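Long-range contacts in uncharacterized tRNA/rRNA methyltransferase HI_0380 (Haemophilus influenzae, PDB 3ILK), which is uncharacterised but probably methylates tRNA or rRNA, with S-adenosyl-L-methionine as the likely methyl donor: residues E6-V11 against M31-L36; V72-L77 against K106-I111; Q89-E94 against H129-I134; T190-Q195 against A232-I237. All coordinates share one frame; numbering follows the deposited sequence. Where two conformers were deposited one is given.

Interaction 1 of 4, residues E6-V11 against M31-L36; sequences ENIRIV and MGLTQL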
# COMPACT_ATOMS: atom_id res chain seq x y z
N GLU A 6 4.00 -15.86 16.39
CA GLU A 6 4.81 -16.96 16.92
C GLU A 6 4.12 -18.33 16.94
O GLU A 6 4.82 -19.37 16.93
CB GLU A 6 5.32 -16.59 18.32
CG GLU A 6 6.70 -15.87 18.40
CD GLU A 6 6.75 -14.50 17.68
OE1 GLU A 6 6.80 -14.48 16.41
OE2 GLU A 6 6.80 -13.44 18.38
N ASN A 7 2.79 -18.37 16.98
CA ASN A 7 2.05 -19.60 16.69
C ASN A 7 2.03 -20.01 15.19
O ASN A 7 1.20 -20.87 14.81
CB ASN A 7 0.61 -19.60 17.28
CG ASN A 7 -0.37 -18.65 16.53
OD1 ASN A 7 -1.61 -18.69 16.75
ND2 ASN A 7 0.17 -17.79 15.67
N ILE A 8 2.90 -19.41 14.35
CA ILE A 8 2.94 -19.77 12.91
C ILE A 8 4.31 -20.37 12.56
O ILE A 8 5.32 -19.70 12.67
CB ILE A 8 2.73 -18.54 11.97
CG1 ILE A 8 1.36 -17.84 12.23
CG2 ILE A 8 2.96 -18.94 10.50
CD1 ILE A 8 1.33 -16.31 11.74
N ARG A 9 4.31 -21.62 12.17
CA ARG A 9 5.54 -22.29 11.75
C ARG A 9 5.65 -22.18 10.24
O ARG A 9 4.76 -22.65 9.52
CB ARG A 9 5.52 -23.76 12.20
CG ARG A 9 6.82 -24.57 11.83
CD ARG A 9 6.76 -26.01 12.32
NE ARG A 9 6.44 -26.11 13.75
CZ ARG A 9 5.93 -27.17 14.37
NH1 ARG A 9 5.67 -28.32 13.73
NH2 ARG A 9 5.66 -27.07 15.67
N ILE A 10 6.78 -21.67 9.77
CA ILE A 10 7.11 -21.63 8.36
C ILE A 10 7.94 -22.89 8.04
O ILE A 10 8.99 -23.10 8.62
CB ILE A 10 7.90 -20.33 8.02
CG1 ILE A 10 7.05 -19.06 8.29
CG2 ILE A 10 8.46 -20.32 6.56
CD1 ILE A 10 5.85 -18.91 7.38
N VAL A 11 7.44 -23.73 7.13
CA VAL A 11 8.17 -24.95 6.80
C VAL A 11 8.73 -24.86 5.39
O VAL A 11 8.01 -24.60 4.45
CB VAL A 11 7.25 -26.20 6.88
CG1 VAL A 11 8.09 -27.49 6.53
CG2 VAL A 11 6.49 -26.26 8.30
N MSE A 31 9.04 -9.22 8.96
CA MSE A 31 7.59 -9.18 9.20
C MSE A 31 7.19 -9.67 10.58
O MSE A 31 6.01 -9.63 10.94
CB MSE A 31 6.81 -9.94 8.11
CG MSE A 31 6.95 -9.34 6.73
SE MSE A 31 6.22 -7.54 6.58
CE MSE A 31 7.67 -6.64 5.67
N GLY A 32 8.16 -10.08 11.38
CA GLY A 32 7.82 -10.47 12.76
C GLY A 32 7.62 -11.98 12.97
O GLY A 32 7.21 -12.39 14.07
N LEU A 33 7.88 -12.79 11.94
CA LEU A 33 7.81 -14.27 12.07
C LEU A 33 9.10 -14.80 12.67
O LEU A 33 10.20 -14.24 12.44
CB LEU A 33 7.54 -14.97 10.72
CG LEU A 33 6.14 -14.71 10.15
CD1 LEU A 33 5.96 -15.36 8.78
CD2 LEU A 33 5.02 -15.15 11.14
N THR A 34 8.98 -15.85 13.46
CA THR A 34 10.16 -16.40 14.14
C THR A 34 10.34 -17.92 14.04
O THR A 34 11.41 -18.41 14.39
CB THR A 34 10.12 -16.08 15.64
OG1 THR A 34 8.87 -16.55 16.15
CG2 THR A 34 10.20 -14.56 15.89
N GLN A 35 9.31 -18.68 13.65
CA GLN A 35 9.43 -20.14 13.73
C GLN A 35 9.66 -20.76 12.40
O GLN A 35 8.75 -20.81 11.58
CB GLN A 35 8.18 -20.79 14.29
CG GLN A 35 7.63 -20.14 15.54
CD GLN A 35 8.06 -20.85 16.78
OE1 GLN A 35 7.26 -21.53 17.42
NE2 GLN A 35 9.34 -20.74 17.11
N LEU A 36 10.86 -21.28 12.22
CA LEU A 36 11.29 -21.84 10.98
C LEU A 36 11.58 -23.37 11.14
O LEU A 36 12.25 -23.80 12.08
CB LEU A 36 12.57 -21.09 10.49
CG LEU A 36 13.15 -21.68 9.20
CD1 LEU A 36 12.18 -21.44 8.02
CD2 LEU A 36 14.56 -21.07 8.90
O HOH W 1 6.68 -17.44 13.48
O HOH W 2 7.22 -24.06 15.60
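Ile10 and Leu36 are paired residues on neighbouring parallel strands, 8-13 and 35-39. With helix 18-31 these strands form a beta-alpha-beta unit. Gly32 ends the helix with positive phi, in a Schellman motif, and the chain then runs up beside residues 6-11.

The direct backbone bond is Ile10 N to Gln35 O, 2.8 Å and nearly straight at 172°. Ile10 O in turn receives a CA-H...O contact from Leu36 CA at 3.5 Å.

The apolar contacts centre on Leu33, which has two conformers. In one of them its methyls divide the work. CD1 meets Ile10 CD1 at 3.8 Å, while CD2 meets Ile8 CD1 at 3.9 Å. The Ile10 and Leu33 side chains cross at about a right angle. Ile10 CG2 also reaches Leu36 CD1. Met28 of helix 18-31 packs on Ile10, Leu33 and Leu36, and Leu156 of helix 145-169 touches Leu33.

The polar contacts lie toward the start of the strands. The Glu6 chain bends at chi2 (61°), which brings CD round toward Thr34. Thr34 OG1 donates to Glu6 OE1 at 2.9 Å, from above the carboxylate plane and 49° out of it.

Two waters bridge the segments. One donates to Ile8 O and accepts from Thr34 N, both at 2.8 Å, before direct strand pairing begins. Arg9 NH1 is held by Asp73 O and Ala71 O, outside this pair. Arg9 NE donates to the second water at 2.9 Å; this water lies in the guanidinium plane and gives Gln35 OE1 a weak bond.

Interaction 2 of 4, residues V72-L77 against K106-I111; sequences VDDCSL and KGKIAI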
# COMPACT_ATOMS: atom_id res chain seq x y z
N VAL A 72 5.04 -30.77 10.46
CA VAL A 72 3.76 -30.16 10.83
C VAL A 72 3.18 -30.70 12.12
O VAL A 72 2.01 -30.41 12.45
CB VAL A 72 2.69 -30.33 9.73
CG1 VAL A 72 3.11 -29.64 8.40
CG2 VAL A 72 2.33 -31.83 9.52
N ASP A 73 3.97 -31.49 12.84
CA ASP A 73 3.66 -31.97 14.21
C ASP A 73 3.00 -30.84 15.03
O ASP A 73 3.54 -29.72 15.13
CB ASP A 73 4.99 -32.41 14.88
CG ASP A 73 4.82 -32.87 16.35
OD1 ASP A 73 5.29 -32.16 17.27
OD2 ASP A 73 4.29 -33.98 16.56
N ASP A 74 1.84 -31.11 15.61
CA ASP A 74 1.28 -30.16 16.54
C ASP A 74 0.74 -28.88 15.90
O ASP A 74 0.47 -27.91 16.62
CB ASP A 74 2.29 -29.79 17.64
CG ASP A 74 1.64 -29.67 19.02
OD1 ASP A 74 1.85 -28.65 19.72
OD2 ASP A 74 0.90 -30.61 19.39
N CYS A 75 0.55 -28.87 14.58
CA CYS A 75 -0.21 -27.79 13.92
C CYS A 75 -1.51 -28.34 13.36
O CYS A 75 -1.48 -29.23 12.50
CB CYS A 75 0.61 -27.17 12.80
SG CYS A 75 2.19 -26.52 13.33
N SER A 76 -2.66 -27.83 13.81
CA SER A 76 -3.91 -28.40 13.35
C SER A 76 -4.48 -27.64 12.14
O SER A 76 -5.51 -28.04 11.59
CB SER A 76 -4.93 -28.49 14.51
OG SER A 76 -5.20 -27.16 14.92
N LEU A 77 -3.83 -26.55 11.72
CA LEU A 77 -4.17 -25.92 10.43
C LEU A 77 -2.89 -25.92 9.62
O LEU A 77 -1.93 -25.37 10.05
CB LEU A 77 -4.63 -24.47 10.55
CG LEU A 77 -4.95 -23.62 9.28
CD1 LEU A 77 -5.98 -24.26 8.32
CD2 LEU A 77 -5.44 -22.15 9.62
N LYS A 106 -7.61 -20.37 16.05
CA LYS A 106 -7.27 -20.67 17.45
C LYS A 106 -6.46 -21.96 17.63
O LYS A 106 -6.96 -22.92 18.26
CB LYS A 106 -8.55 -20.67 18.31
CG LYS A 106 -9.31 -19.36 18.24
CD LYS A 106 -10.57 -19.46 19.21
CE LYS A 106 -11.70 -18.75 18.51
NZ LYS A 106 -11.56 -17.28 18.35
N GLY A 107 -5.20 -21.98 17.13
CA GLY A 107 -4.31 -23.13 17.30
C GLY A 107 -3.01 -22.78 16.62
O GLY A 107 -2.82 -21.60 16.38
N LYS A 108 -2.12 -23.76 16.38
CA LYS A 108 -0.89 -23.59 15.60
C LYS A 108 -1.15 -23.91 14.13
O LYS A 108 -1.91 -24.84 13.82
CB LYS A 108 0.22 -24.55 16.10
CG LYS A 108 0.91 -24.15 17.40
CD LYS A 108 1.98 -25.20 17.74
CE LYS A 108 2.52 -24.98 19.12
NZ LYS A 108 3.42 -26.12 19.49
N ILE A 109 -0.44 -23.19 13.27
CA ILE A 109 -0.62 -23.19 11.85
C ILE A 109 0.77 -23.51 11.28
O ILE A 109 1.79 -22.89 11.69
CB ILE A 109 -1.08 -21.75 11.38
CG1 ILE A 109 -2.39 -21.33 12.03
CG2 ILE A 109 -1.13 -21.64 9.84
CD1 ILE A 109 -2.18 -20.31 13.15
N ALA A 110 0.85 -24.46 10.36
CA ALA A 110 2.09 -24.54 9.53
C ALA A 110 1.79 -24.00 8.13
O ALA A 110 0.75 -24.29 7.56
CB ALA A 110 2.58 -26.00 9.48
N ILE A 111 2.63 -23.14 7.61
CA ILE A 111 2.57 -22.85 6.20
C ILE A 111 3.77 -23.49 5.52
O ILE A 111 4.90 -23.17 5.86
CB ILE A 111 2.50 -21.33 5.98
CG1 ILE A 111 1.38 -20.73 6.89
CG2 ILE A 111 2.25 -21.05 4.52
CD1 ILE A 111 1.37 -19.21 6.89
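Asp74 and Lys108 meet through the flat carboxylate of Asp74; no aromatic ring takes part. Lys108 NZ approaches the anti lone pair of Asp74 OD1, the one turned away from OD2, and forms a salt bridge at 3.0 Å. Lys108 has two conformers, and this holds for one of them. There its chain is extended beyond CG and runs past the Asp74 carbonyl, with CD 3.3 Å from Asp74 O.

Asp74 belongs to a type II beta turn from Val72 to Cys75. The turn brings the chain alongside the start of strand 109-113. Lys108 O then takes two weak bonds, from Leu77 N and from Ser76 N. The second is bent, with an angle of 121° at the hydrogen. Ala110 N donates to Leu77 O at 2.9 Å, and Ile109 CA also approaches that oxygen, at 3.1 Å. This is the start of parallel pairing.

Leu77 and Ile109 lie side by side and point the same way, with Leu77 CD2 4.0 Å from Ile109 CG1. Ala110 CB meets Val72 CG1 at 3.8 Å and Cys75 SG at 3.9 Å.

Ser76 OG bonds to Tyr105 OH, just after helix 95-104. Strand 8-13 flanks strand 109-113, and its Arg9 touches Cys75. The contact thus lies where the loop after helix 68-71 enters strand 77-81, beside the middle of the parallel sheet.

Interaction 3 of 4, residues Q89-E94 against H129-I134; sequences QNTLIE and HYHLNI. With EDO (1,2-ethanediol), chain D.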
# COMPACT_ATOMS: atom_id res chain seq x y z
N GLN A 89 -9.15 -27.15 -6.84
CA GLN A 89 -10.00 -25.99 -7.00
C GLN A 89 -10.86 -25.73 -5.76
O GLN A 89 -11.22 -24.60 -5.47
CB GLN A 89 -10.90 -26.18 -8.21
CG GLN A 89 -11.00 -24.96 -9.10
CD GLN A 89 -12.43 -24.43 -9.26
OE1 GLN A 89 -12.66 -23.20 -9.23
NE2 GLN A 89 -13.40 -25.33 -9.43
N ASN A 90 -11.22 -26.78 -5.03
CA ASN A 90 -12.15 -26.63 -3.89
C ASN A 90 -11.48 -25.93 -2.70
O ASN A 90 -12.15 -25.36 -1.85
CB ASN A 90 -12.61 -28.00 -3.43
CG ASN A 90 -13.47 -28.69 -4.45
OD1 ASN A 90 -14.26 -28.06 -5.18
ND2 ASN A 90 -13.35 -30.02 -4.49
N THR A 91 -10.14 -25.97 -2.66
CA THR A 91 -9.41 -25.56 -1.46
C THR A 91 -8.28 -24.59 -1.75
O THR A 91 -7.50 -24.29 -0.85
CB THR A 91 -8.74 -26.77 -0.76
OG1 THR A 91 -7.89 -27.46 -1.70
CG2 THR A 91 -9.80 -27.76 -0.15
N LEU A 92 -8.21 -24.10 -2.99
CA LEU A 92 -7.25 -23.07 -3.39
C LEU A 92 -7.64 -21.71 -2.84
O LEU A 92 -8.79 -21.33 -2.94
CB LEU A 92 -7.21 -22.94 -4.91
CG LEU A 92 -6.38 -24.01 -5.63
CD1 LEU A 92 -6.83 -23.94 -7.12
CD2 LEU A 92 -4.87 -23.75 -5.46
N ILE A 93 -6.70 -20.99 -2.26
CA ILE A 93 -6.96 -19.64 -1.70
C ILE A 93 -5.78 -18.77 -2.05
O ILE A 93 -4.76 -19.30 -2.36
CB ILE A 93 -7.07 -19.68 -0.16
CG1 ILE A 93 -5.83 -20.35 0.46
CG2 ILE A 93 -8.35 -20.37 0.27
CD1 ILE A 93 -5.94 -20.42 1.94
N GLU A 94 -5.90 -17.45 -1.98
CA GLU A 94 -4.74 -16.59 -2.23
C GLU A 94 -4.32 -15.93 -0.91
O GLU A 94 -5.04 -16.09 0.08
CB GLU A 94 -5.06 -15.56 -3.32
CG GLU A 94 -5.44 -16.24 -4.64
CD GLU A 94 -6.13 -15.33 -5.62
OE1 GLU A 94 -6.30 -15.78 -6.76
OE2 GLU A 94 -6.47 -14.18 -5.28
N HIS A 129 -4.94 -28.35 4.56
CA HIS A 129 -6.40 -28.05 4.64
C HIS A 129 -6.69 -27.07 3.50
O HIS A 129 -7.73 -27.14 2.88
CB HIS A 129 -6.73 -27.44 6.00
CG HIS A 129 -6.46 -28.38 7.13
ND1 HIS A 129 -7.40 -29.29 7.60
CD2 HIS A 129 -5.33 -28.62 7.84
CE1 HIS A 129 -6.87 -30.02 8.56
NE2 HIS A 129 -5.62 -29.64 8.73
N TYR A 130 -5.71 -26.20 3.18
CA TYR A 130 -5.93 -25.24 2.10
C TYR A 130 -4.66 -25.15 1.30
O TYR A 130 -3.57 -25.56 1.77
CB TYR A 130 -6.44 -23.82 2.56
CG TYR A 130 -7.75 -23.85 3.35
CD1 TYR A 130 -7.72 -23.94 4.74
CD2 TYR A 130 -9.01 -23.79 2.71
CE1 TYR A 130 -8.89 -23.99 5.49
CE2 TYR A 130 -10.21 -23.85 3.45
CZ TYR A 130 -10.13 -23.94 4.84
OH TYR A 130 -11.26 -23.98 5.60
N HIS A 131 -4.81 -24.71 0.05
CA HIS A 131 -3.66 -24.65 -0.86
C HIS A 131 -3.51 -23.24 -1.31
O HIS A 131 -4.46 -22.65 -1.85
CB HIS A 131 -3.84 -25.61 -2.01
CG HIS A 131 -4.07 -27.01 -1.54
ND1 HIS A 131 -5.34 -27.52 -1.31
CD2 HIS A 131 -3.22 -27.97 -1.15
CE1 HIS A 131 -5.24 -28.75 -0.85
NE2 HIS A 131 -3.96 -29.05 -0.74
N LEU A 132 -2.29 -22.70 -1.11
CA LEU A 132 -2.05 -21.28 -1.22
C LEU A 132 -1.39 -20.94 -2.53
O LEU A 132 -0.29 -21.41 -2.82
CB LEU A 132 -1.22 -20.80 -0.02
CG LEU A 132 -0.80 -19.30 -0.02
CD1 LEU A 132 -2.04 -18.46 -0.04
CD2 LEU A 132 0.07 -18.96 1.23
N ASN A 133 -2.09 -20.16 -3.36
CA ASN A 133 -1.50 -19.80 -4.63
C ASN A 133 -1.33 -18.30 -4.67
O ASN A 133 -2.26 -17.55 -4.32
CB ASN A 133 -2.38 -20.27 -5.81
CG ASN A 133 -1.83 -19.81 -7.15
OD1 ASN A 133 -2.34 -18.87 -7.75
ND2 ASN A 133 -0.76 -20.44 -7.58
N ILE A 134 -0.18 -17.86 -5.16
CA ILE A 134 0.10 -16.44 -5.20
C ILE A 134 -0.23 -15.93 -6.60
O ILE A 134 0.43 -16.33 -7.57
CB ILE A 134 1.57 -16.14 -4.87
CG1 ILE A 134 1.96 -16.69 -3.48
CG2 ILE A 134 1.81 -14.62 -4.94
CD1 ILE A 134 3.46 -16.46 -3.06
C1 EDO D . 2.41 -20.62 -4.94
O1 EDO D . 1.89 -19.66 -5.87
C2 EDO D . 3.76 -21.10 -5.44
O2 EDO D . 4.79 -20.45 -4.67
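Thr91 OG1 and His131 ND1 share a short hydrogen bond of 2.6 Å, and either could be the donor. The hydroxyl lies at the ring edge, in the plane of the imidazole. Thr91 chi1 is 56°, which puts OG1 between the backbone N and the carbonyl carbon.

Three backbone bonds zip the strands together in parallel. His131 N donates to Thr91 O at 2.9 Å, from 36° above the carbonyl plane. Ile93 N donates to His131 O at 2.8 Å. Asn133 N follows with Ile93 O at 3.0 Å.

Side chains fill in around this ladder. Ile93 CD1 presses on Tyr130 CB at 3.5 Å, the two side chains crossing at about a right angle. Leu132 CD1 reaches Glu94 C, also at 3.5 Å.

Further out, His131 NE2 bonds to Leu125 O and Thr91 OG1 to Leu88 O, so each member of the short bond has a second partner. Lys101 makes a cation-pi contact with Tyr130. Glu94 is the N-cap residue of helix 95-104. Asn133 ND2 bonds to Ser82 O, a residue of the probable cofactor site.

Ile134 N donates to O1 of a 1,2-ethanediol at 2.8 Å, a molecule probably from the crystallisation liquor. By similarity Ile134 binds S-adenosyl-L-methionine, so this strand pair leads into the cofactor site expected of a SPOUT methyltransferase, a fold known for the trefoil knot at the C-terminal end of its methyltransferase domain.

Interaction 4 of 4, residues T190-Q195 against A232-I237; sequences TERIYQ and AVEKRI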
# COMPACT_ATOMS: atom_id res chain seq x y z
N THR A 190 -26.48 28.15 6.33
CA THR A 190 -25.98 28.10 4.95
C THR A 190 -26.91 28.90 4.00
O THR A 190 -26.44 29.75 3.23
CB THR A 190 -25.87 26.64 4.45
OG1 THR A 190 -24.97 25.89 5.29
CG2 THR A 190 -25.40 26.57 2.99
N GLU A 191 -28.22 28.64 4.07
CA GLU A 191 -29.21 29.33 3.22
C GLU A 191 -29.19 30.84 3.38
O GLU A 191 -28.97 31.57 2.40
CB GLU A 191 -30.64 28.90 3.53
CG GLU A 191 -30.88 27.41 3.68
CD GLU A 191 -32.36 27.09 3.85
OE1 GLU A 191 -33.20 27.81 3.25
OE2 GLU A 191 -32.67 26.12 4.58
N ARG A 192 -29.47 31.30 4.60
CA ARG A 192 -29.39 32.72 4.93
C ARG A 192 -28.10 33.39 4.39
O ARG A 192 -28.16 34.42 3.71
CB ARG A 192 -29.51 32.96 6.44
CG ARG A 192 -29.47 34.45 6.76
CD ARG A 192 -29.71 34.77 8.21
NE ARG A 192 -28.47 34.87 8.97
CZ ARG A 192 -28.15 34.06 9.97
NH1 ARG A 192 -28.99 33.09 10.33
NH2 ARG A 192 -27.00 34.22 10.61
N ILE A 193 -26.95 32.79 4.68
CA ILE A 193 -25.66 33.38 4.28
C ILE A 193 -25.51 33.46 2.75
O ILE A 193 -25.13 34.49 2.19
CB ILE A 193 -24.46 32.63 4.96
CG1 ILE A 193 -24.35 33.01 6.45
CG2 ILE A 193 -23.12 32.86 4.20
CD1 ILE A 193 -24.11 34.52 6.73
N TYR A 194 -25.86 32.37 2.08
CA TYR A 194 -25.70 32.31 0.64
C TYR A 194 -26.79 33.03 -0.15
O TYR A 194 -26.58 33.39 -1.31
CB TYR A 194 -25.41 30.87 0.19
CG TYR A 194 -23.98 30.51 0.53
CD1 TYR A 194 -22.95 30.74 -0.38
CD2 TYR A 194 -23.65 29.99 1.79
CE1 TYR A 194 -21.62 30.44 -0.06
CE2 TYR A 194 -22.32 29.71 2.12
CZ TYR A 194 -21.32 29.92 1.18
OH TYR A 194 -20.01 29.63 1.51
N GLN A 195 -27.92 33.29 0.51
CA GLN A 195 -28.91 34.23 -0.00
C GLN A 195 -28.45 35.66 0.22
O GLN A 195 -28.75 36.55 -0.57
CB GLN A 195 -30.26 34.02 0.69
CG GLN A 195 -31.02 32.83 0.17
CD GLN A 195 -32.50 32.98 0.38
OE1 GLN A 195 -33.01 32.84 1.49
NE2 GLN A 195 -33.22 33.27 -0.71
N ALA A 232 -17.20 32.57 9.65
CA ALA A 232 -16.10 33.29 9.02
C ALA A 232 -16.61 34.19 7.87
O ALA A 232 -16.34 35.39 7.87
CB ALA A 232 -15.02 32.33 8.58
N VAL A 233 -17.38 33.63 6.94
CA VAL A 233 -18.06 34.38 5.87
C VAL A 233 -19.01 35.49 6.40
O VAL A 233 -19.02 36.61 5.87
CB VAL A 233 -18.84 33.41 4.91
CG1 VAL A 233 -19.54 34.17 3.77
CG2 VAL A 233 -17.88 32.38 4.31
N GLU A 234 -19.78 35.17 7.45
CA GLU A 234 -20.70 36.13 8.06
C GLU A 234 -20.01 37.39 8.56
O GLU A 234 -20.47 38.50 8.28
CB GLU A 234 -21.52 35.48 9.19
CG GLU A 234 -22.62 36.40 9.70
CD GLU A 234 -23.59 35.75 10.69
OE1 GLU A 234 -23.19 34.85 11.48
OE2 GLU A 234 -24.76 36.17 10.69
N LYS A 235 -18.93 37.22 9.32
CA LYS A 235 -18.11 38.32 9.82
C LYS A 235 -17.71 39.26 8.68
O LYS A 235 -17.79 40.48 8.81
CB LYS A 235 -16.87 37.81 10.56
CG LYS A 235 -17.19 37.04 11.85
CD LYS A 235 -15.95 36.49 12.60
CE LYS A 235 -15.35 35.22 11.96
NZ LYS A 235 -14.33 35.57 10.88
N ARG A 236 -17.29 38.68 7.55
CA ARG A 236 -16.92 39.45 6.36
C ARG A 236 -18.09 40.24 5.75
O ARG A 236 -17.93 41.43 5.44
CB ARG A 236 -16.29 38.53 5.30
CG ARG A 236 -14.77 38.67 5.11
CD ARG A 236 -14.27 40.09 5.12
NE ARG A 236 -13.30 40.31 4.05
CZ ARG A 236 -12.06 39.83 4.05
NH1 ARG A 236 -11.61 39.11 5.07
NH2 ARG A 236 -11.27 40.09 3.01
N ILE A 237 -19.23 39.58 5.55
CA ILE A 237 -20.48 40.22 5.11
C ILE A 237 -20.80 41.41 6.02
O ILE A 237 -21.09 42.51 5.54
CB ILE A 237 -21.71 39.25 5.13
CG1 ILE A 237 -21.53 38.08 4.16
CG2 ILE A 237 -23.02 40.01 4.83
CD1 ILE A 237 -22.56 36.96 4.34
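Ile193 of helix 180-197 packs on Val233, Glu234 and Ile237 of helix 220-240, joining two helices of the C-terminal helical region. The local axes approach to 10.6 Å, and their N-to-C directions differ by 36°.

Ile193 points at the other helix and uses two branches. CG2 meets Val233 CG1 at 3.8 Å. CD1 sits 3.7 Å from Glu234 CB and 3.8 Å from Ile237 CD1. Val233 and Ile237 are one helical turn apart, so the isoleucine bridges successive turns. Its side chain crosses that of Glu234 at about a right angle.

The region is all helix, far from the parallel sheet of the methyltransferase fold, and it also takes part in the dimer. Tyr194 packs on Met229 of the second subunit, and Val233 on Tyr194 of that subunit. Within the chain, Leu230 touches Tyr194.

A salt bridge lies beside the apolar patch, its two side chains crossing at a slant. Arg192 NH2 donates to Glu234 OE2 at 3.0 Å. The oxygen lies close to the guanidinium plane, at its edge, but the donor stands 42° out of the carboxylate plane. The two planes are 40° apart. Glu234 is extended beyond CG, which carries the carboxylate across to the arginine. Glu234 OE1, the other oxygen, is bonded to Tyr189 OH, on the same helix as Arg192.

From the N terminus, interaction 1 comes first. It closes the loop through helix 18-31 and pairs strands 8-13 and 35-39. Interaction 2 opens only after that loop is complete and sets residues 72-77 on strand 109-113. Interaction 3 starts before interaction 2 has closed, so the two cross along the chain. It adds strands 130-132 and 92-93 at the far side. Strands 8-13 and 109-113 are neighbours, so interactions 1 and 2 touch. Leu77 packs on His129 and Tyr130, joining interactions 2 and 3. Interaction 4 follows in series, with its centre 60 to 65 Å from theirs, and closes the loop between helices 180-197 and 220-240.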